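Local coordinates for uncharacterized protein (Bacteroides uniformis ATCC 8492, PDB 4Q68) that probably cleaves N-acetylmuramoyl-L-alanine amide bonds of peptidoglycan fragments, as a member of the DUF1460 branch of the NlpC/P60 amidases, at residues Tyr14-Tyr19 / Lys211-Val215; Asn199-Leu203 / Val215-Leu220. Where two conformers were deposited one is given. Residues are numbered along the deposited sequence.

Contact 1 (Tyr14-Tyr19 / Lys211-Val215)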
loop_
_atom_site.group_PDB
_atom_site.type_symbol
_atom_site.label_atom_id
_atom_site.label_comp_id
_atom_site.label_asym_id
_atom_site.label_seq_id
_atom_site.Cartn_x
_atom_site.Cartn_y
_atom_site.Cartn_z
ATOM N N TYR A 14 -0.034 -9.721 -12.884
ATOM C CA TYR A 14 -0.850 -8.533 -13.162
ATOM C C TYR A 14 -0.261 -7.603 -14.221
ATOM O O TYR A 14 -0.877 -6.593 -14.541
ATOM C CB TYR A 14 -1.099 -7.735 -11.873
ATOM C CG TYR A 14 -2.192 -8.325 -11.023
ATOM C CD1 TYR A 14 -1.938 -9.387 -10.173
ATOM C CD2 TYR A 14 -3.496 -7.840 -11.080
ATOM C CE1 TYR A 14 -2.953 -9.952 -9.409
ATOM C CE2 TYR A 14 -4.505 -8.387 -10.309
ATOM C CZ TYR A 14 -4.237 -9.446 -9.485
ATOM O OH TYR A 14 -5.262 -9.996 -8.751
ATOM N N LEU A 15 0.905 -7.912 -14.792
ATOM C CA LEU A 15 1.430 -7.023 -15.820
ATOM C C LEU A 15 0.370 -6.824 -16.895
ATOM O O LEU A 15 -0.315 -7.771 -17.295
ATOM C CB LEU A 15 2.728 -7.555 -16.431
ATOM C CG LEU A 15 3.940 -7.533 -15.500
ATOM C CD1 LEU A 15 5.113 -8.177 -16.186
ATOM C CD2 LEU A 15 4.312 -6.115 -15.086
ATOM N N ASP A 16 0.263 -5.584 -17.353
ATOM C CA ASP A 16 -0.632 -5.150 -18.426
ATOM C C ASP A 16 -2.084 -4.982 -18.008
ATOM O O ASP A 16 -2.885 -4.511 -18.810
ATOM C CB ASP A 16 -0.468 -6.032 -19.680
ATOM C CG ASP A 16 0.949 -6.017 -20.197
ATOM O OD1 ASP A 16 1.524 -4.904 -20.281
ATOM O OD2 ASP A 16 1.501 -7.094 -20.530
ATOM N N VAL A 17 -2.431 -5.308 -16.761
ATOM C CA VAL A 17 -3.775 -5.030 -16.282
ATOM C C VAL A 17 -3.970 -3.510 -16.258
ATOM O O VAL A 17 -3.105 -2.781 -15.766
ATOM C CB VAL A 17 -4.008 -5.633 -14.892
ATOM C CG1 VAL A 17 -5.321 -5.138 -14.285
ATOM C CG2 VAL A 17 -4.022 -7.155 -14.983
ATOM N N PRO A 18 -5.109 -3.015 -16.780
ATOM C CA PRO A 18 -5.304 -1.564 -16.806
ATOM C C PRO A 18 -5.382 -0.892 -15.437
ATOM O O PRO A 18 -5.916 -1.455 -14.481
ATOM C CB PRO A 18 -6.626 -1.401 -17.564
ATOM C CG PRO A 18 -6.733 -2.630 -18.437
ATOM C CD PRO A 18 -6.133 -3.718 -17.588
ATOM N N TYR A 19 -4.863 0.324 -15.393
ATOM C CA TYR A 19 -5.023 1.214 -14.261
ATOM C C TYR A 19 -6.376 1.920 -14.356
ATOM O O TYR A 19 -6.675 2.563 -15.370
ATOM C CB TYR A 19 -3.915 2.265 -14.266
ATOM C CG TYR A 19 -3.917 3.131 -13.033
ATOM C CD1 TYR A 19 -4.836 4.155 -12.876
ATOM C CD2 TYR A 19 -2.992 2.923 -12.020
ATOM C CE1 TYR A 19 -4.847 4.942 -11.731
ATOM C CE2 TYR A 19 -2.989 3.713 -10.868
ATOM C CZ TYR A 19 -3.924 4.718 -10.738
ATOM O OH TYR A 19 -3.949 5.514 -9.608
ATOM N N LYS A 211 -0.928 3.846 -17.522
ATOM C CA LYS A 211 -2.304 3.382 -17.583
ATOM C C LYS A 211 -2.436 1.871 -17.390
ATOM O O LYS A 211 -3.441 1.282 -17.791
ATOM C CB LYS A 211 -2.971 3.828 -18.887
ATOM C CG LYS A 211 -2.939 5.332 -19.125
ATOM C CD LYS A 211 -3.547 5.685 -20.465
ATOM C CE LYS A 211 -3.790 7.179 -20.607
ATOM N NZ LYS A 211 -2.522 7.957 -20.579
ATOM N N LYS A 212 -1.452 1.253 -16.740
ATOM C CA LYS A 212 -1.471 -0.191 -16.538
ATOM C C LYS A 212 -0.408 -0.592 -15.523
ATOM O O LYS A 212 0.423 0.226 -15.121
ATOM C CB LYS A 212 -1.230 -0.931 -17.863
ATOM C CG LYS A 212 0.168 -0.755 -18.433
ATOM C CD LYS A 212 0.251 -1.159 -19.898
ATOM C CE LYS A 212 1.666 -1.006 -20.414
ATOM N NZ LYS A 212 1.748 -1.168 -21.877
ATOM N N VAL A 213 -0.438 -1.864 -15.129
ATOM C CA VAL A 213 0.587 -2.427 -14.259
ATOM C C VAL A 213 1.841 -2.702 -15.086
ATOM O O VAL A 213 1.776 -3.334 -16.147
ATOM C CB VAL A 213 0.087 -3.721 -13.595
ATOM C CG1 VAL A 213 1.162 -4.356 -12.738
ATOM C CG2 VAL A 213 -1.170 -3.465 -12.771
ATOM N N VAL A 214 2.975 -2.217 -14.587
ATOM C CA VAL A 214 4.252 -2.280 -15.292
ATOM C C VAL A 214 5.372 -2.720 -14.354
ATOM O O VAL A 214 5.265 -2.642 -13.128
ATOM C CB VAL A 214 4.651 -0.909 -15.888
ATOM C CG1 VAL A 214 3.582 -0.406 -16.838
ATOM C CG2 VAL A 214 4.924 0.121 -14.790
ATOM N N VAL A 215 6.463 -3.160 -14.971
ATOM C CA VAL A 215 7.783 -3.153 -14.354
ATOM C C VAL A 215 8.379 -1.780 -14.643
ATOM O O VAL A 215 8.435 -1.349 -15.793
ATOM C CB VAL A 215 8.699 -4.238 -14.964
ATOM C CG1 VAL A 215 10.104 -4.118 -14.406
ATOM C CG2 VAL A 215 8.140 -5.618 -14.747
HETATM O O HOH W 1 3.194 -3.787 -18.479
HETATM O O HOH W 2 3.057 -4.138 -22.374
HETATM O O HOH W 3 -0.289 -3.502 -22.512
#

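Contact 2 (Asn199-Leu203 / Val215-Leu220)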
loop_
_atom_site.group_PDB
_atom_site.type_symbol
_atom_site.label_atom_id
_atom_site.label_comp_id
_atom_site.label_asym_id
_atom_site.label_seq_id
_atom_site.Cartn_x
_atom_site.Cartn_y
_atom_site.Cartn_z
ATOM N N ASN A 199 20.053 -7.274 -10.985
ATOM C CA ASN A 199 20.573 -6.548 -9.835
ATOM C C ASN A 199 20.060 -5.126 -9.603
ATOM O O ASN A 199 20.352 -4.565 -8.550
ATOM C CB ASN A 199 22.094 -6.588 -9.803
ATOM C CG ASN A 199 22.616 -8.001 -9.728
ATOM O OD1 ASN A 199 22.186 -8.780 -8.874
ATOM N ND2 ASN A 199 23.514 -8.357 -10.636
ATOM N N LYS A 200 19.269 -4.558 -10.515
ATOM C CA LYS A 200 18.625 -3.277 -10.237
ATOM C C LYS A 200 17.354 -3.543 -9.462
ATOM O O LYS A 200 16.599 -4.456 -9.796
ATOM C CB LYS A 200 18.288 -2.533 -11.519
ATOM C CG LYS A 200 19.524 -2.177 -12.296
ATOM C CD LYS A 200 19.223 -1.408 -13.564
ATOM C CE LYS A 200 20.496 -0.948 -14.262
ATOM N NZ LYS A 200 21.323 -2.096 -14.688
ATOM N N LEU A 201 17.098 -2.741 -8.429
ATOM C CA LEU A 201 15.831 -2.799 -7.721
ATOM C C LEU A 201 14.809 -1.941 -8.454
ATOM O O LEU A 201 14.892 -0.706 -8.453
ATOM C CB LEU A 201 15.985 -2.341 -6.283
ATOM C CG LEU A 201 14.683 -2.225 -5.493
ATOM C CD1 LEU A 201 13.921 -3.538 -5.415
ATOM C CD2 LEU A 201 14.970 -1.698 -4.106
ATOM N N LEU A 202 13.880 -2.643 -9.112
ATOM C CA LEU A 202 12.758 -2.080 -9.843
ATOM C C LEU A 202 11.489 -2.246 -9.017
ATOM O O LEU A 202 11.477 -2.877 -7.963
ATOM C CB LEU A 202 12.585 -2.775 -11.200
ATOM C CG LEU A 202 13.826 -2.925 -12.065
ATOM C CD1 LEU A 202 13.458 -3.576 -13.375
ATOM C CD2 LEU A 202 14.513 -1.578 -12.289
ATOM N N LEU A 203 10.418 -1.631 -9.495
ATOM C CA LEU A 203 9.114 -1.746 -8.866
ATOM C C LEU A 203 8.090 -2.286 -9.858
ATOM O O LEU A 203 8.001 -1.801 -10.991
ATOM C CB LEU A 203 8.663 -0.376 -8.358
ATOM C CG LEU A 203 7.569 -0.401 -7.304
ATOM C CD1 LEU A 203 8.113 -0.927 -5.986
ATOM C CD2 LEU A 203 6.981 0.987 -7.106
ATOM N N VAL A 215 6.463 -3.160 -14.971
ATOM C CA VAL A 215 7.783 -3.153 -14.354
ATOM C C VAL A 215 8.379 -1.780 -14.643
ATOM O O VAL A 215 8.435 -1.349 -15.793
ATOM C CB VAL A 215 8.699 -4.238 -14.964
ATOM C CG1 VAL A 215 10.104 -4.118 -14.406
ATOM C CG2 VAL A 215 8.140 -5.618 -14.747
ATOM N N SER A 216 8.833 -1.074 -13.619
ATOM C CA SER A 216 9.388 0.248 -13.837
ATOM C C SER A 216 10.572 0.211 -14.798
ATOM O O SER A 216 11.393 -0.695 -14.775
ATOM C CB SER A 216 9.769 0.898 -12.508
ATOM O OG SER A 216 10.793 0.197 -11.834
ATOM N N LYS A 217 10.648 1.226 -15.656
ATOM C CA LYS A 217 11.740 1.325 -16.627
ATOM C C LYS A 217 13.031 1.828 -15.982
ATOM O O LYS A 217 14.121 1.562 -16.495
ATOM C CB LYS A 217 11.364 2.226 -17.800
ATOM C CG LYS A 217 10.291 1.667 -18.720
ATOM C CD LYS A 217 10.813 0.562 -19.624
ATOM C CE LYS A 217 9.812 0.216 -20.718
ATOM N NZ LYS A 217 9.672 1.297 -21.737
ATOM N N VAL A 218 12.905 2.547 -14.870
ATOM C CA VAL A 218 14.033 3.027 -14.107
ATOM C C VAL A 218 13.988 2.380 -12.729
ATOM O O VAL A 218 12.932 1.913 -12.275
ATOM C CB VAL A 218 14.038 4.576 -14.009
ATOM C CG1 VAL A 218 14.078 5.178 -15.401
ATOM C CG2 VAL A 218 12.829 5.112 -13.223
ATOM N N PRO A 219 15.122 2.341 -12.028
ATOM C CA PRO A 219 15.109 1.786 -10.688
ATOM C C PRO A 219 14.224 2.583 -9.739
ATOM O O PRO A 219 13.964 3.777 -9.943
ATOM C CB PRO A 219 16.584 1.851 -10.272
ATOM C CG PRO A 219 17.342 1.890 -11.564
ATOM C CD PRO A 219 16.481 2.695 -12.462
ATOM N N LEU A 220 13.785 1.919 -8.685
ATOM C CA LEU A 220 13.020 2.583 -7.639
ATOM C C LEU A 220 13.731 3.854 -7.142
ATOM O O LEU A 220 13.084 4.880 -6.922
ATOM C CB LEU A 220 12.757 1.598 -6.499
ATOM C CG LEU A 220 12.001 2.118 -5.280
ATOM C CD1 LEU A 220 10.665 2.712 -5.618
ATOM C CD2 LEU A 220 11.860 0.993 -4.257
#

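Contact 1 (Tyr14-Tyr19 / Lys211-Val215)
Lys-211 opens the contact with its carbonyl. Lys-211 O accepts a hydrogen bond from Tyr-19 N at 2.9 Å. Lys-212 comes next, paired with Pro-18 in a single beta bridge, CA to CA 4.1 Å. Its ammonium stays 4.1 Å from Asp-16, measured NZ to OD1, which is too long for a salt bridge. Two waters link these charged groups instead, one of them through a weak bond to Asp-16. Val-213 is the buried centre. Its N donates to Val-17 O at 2.9 Å, and its O accepts from Asp-16 N at 3.0 Å. A further water joins Val-213 O to Asp-16 OD1. The valine side chain packs on Tyr-14 CB, Leu-15 CD2 and Val-17 CB, and it also touches Leu-44 of helix 41-53. Val-214 points away and bonds through its backbone to His-205. At Val-215, CG2 meets Leu-15 CD2 at 3.9 Å. Tyr-14 to Val-17 form a type II beta turn, closed by Val-17 N to Tyr-14 O at 3.0 Å. This turn, in the loop after helix 2-12, thus leads into a single beta bridge on strand 212-215, beside a G1 beta bulge where Lys-211 and Lys-212 both face Ser-207.

Contact 2 (Asn199-Leu203 / Val215-Leu220)
Ser-216 takes part in two of the three hydrogen bonds across this contact. Its chi1 is p, and CA-to-CB points toward strand 200-207. Ser-216 OG accepts a hydrogen bond from Leu-203 N at 3.0 Å. The same OG donates to Val-218 O at 2.8 Å, so the hydroxyl bridges the strand and its own loop. The backbone of Ser-216 adds a bond, from Ser-216 N to Leu-203 O at 2.9 Å. Further along, Leu-220 N donates to Leu-201 O at 2.9 Å. Pro-219 is the N-cap residue of helix 220-225, so this bond ties the first residue of the helix to the strand.

The leucines fill the space around these bonds. Leu-202 takes the m,t rotamer. Its CD1 reaches Val-215 CG1 at 3.6 Å, while its CD2 lies 3.8 Å from Pro-219 CA. With t,p rotamers on all three leucines, Leu-220 sets CD2 against Leu-201 CD2 at 4.1 Å and CD1 against Leu-203 CD2 at 4.3 Å. Ile-177 of strand 176-181 touches both Leu-203 and Leu-220, and Met-223 of the helix also packs on Leu-203. The side chain of Lys-200 starts toward the loop but its end leads away; CD still passes Pro-219 CG at 4.3 Å.

No charge pair forms between the two segments. Three hydrogen bonds satisfy strand backbone groups that face the loop. Between these segments, a backbone hydrogen bond and apolar contacts join the start of the helix to the strand.

Overall arrangement
The two contacts share Val-215, the last residue of strand 212-215, so one residue serves both. Their centres lie 15 Å apart. Contact 1 brings the loop after helix 2-12 to this strand. Contact 2 joins the loop that follows the strand to strand 200-207. Both reach the same antiparallel sheet, in which strands 200-207 and 212-215 are neighbours, and their segments alternate along the chain. Contact 1 is nearer the attached sugar: the side chain of Tyr-19 is about 7 Å from an N-acetylglucosamine, which is a glycan on the protein and marks no substrate pocket. In contact 2, the Lys-200 side chain lies about 4 Å from a sodium ion, too far for coordination.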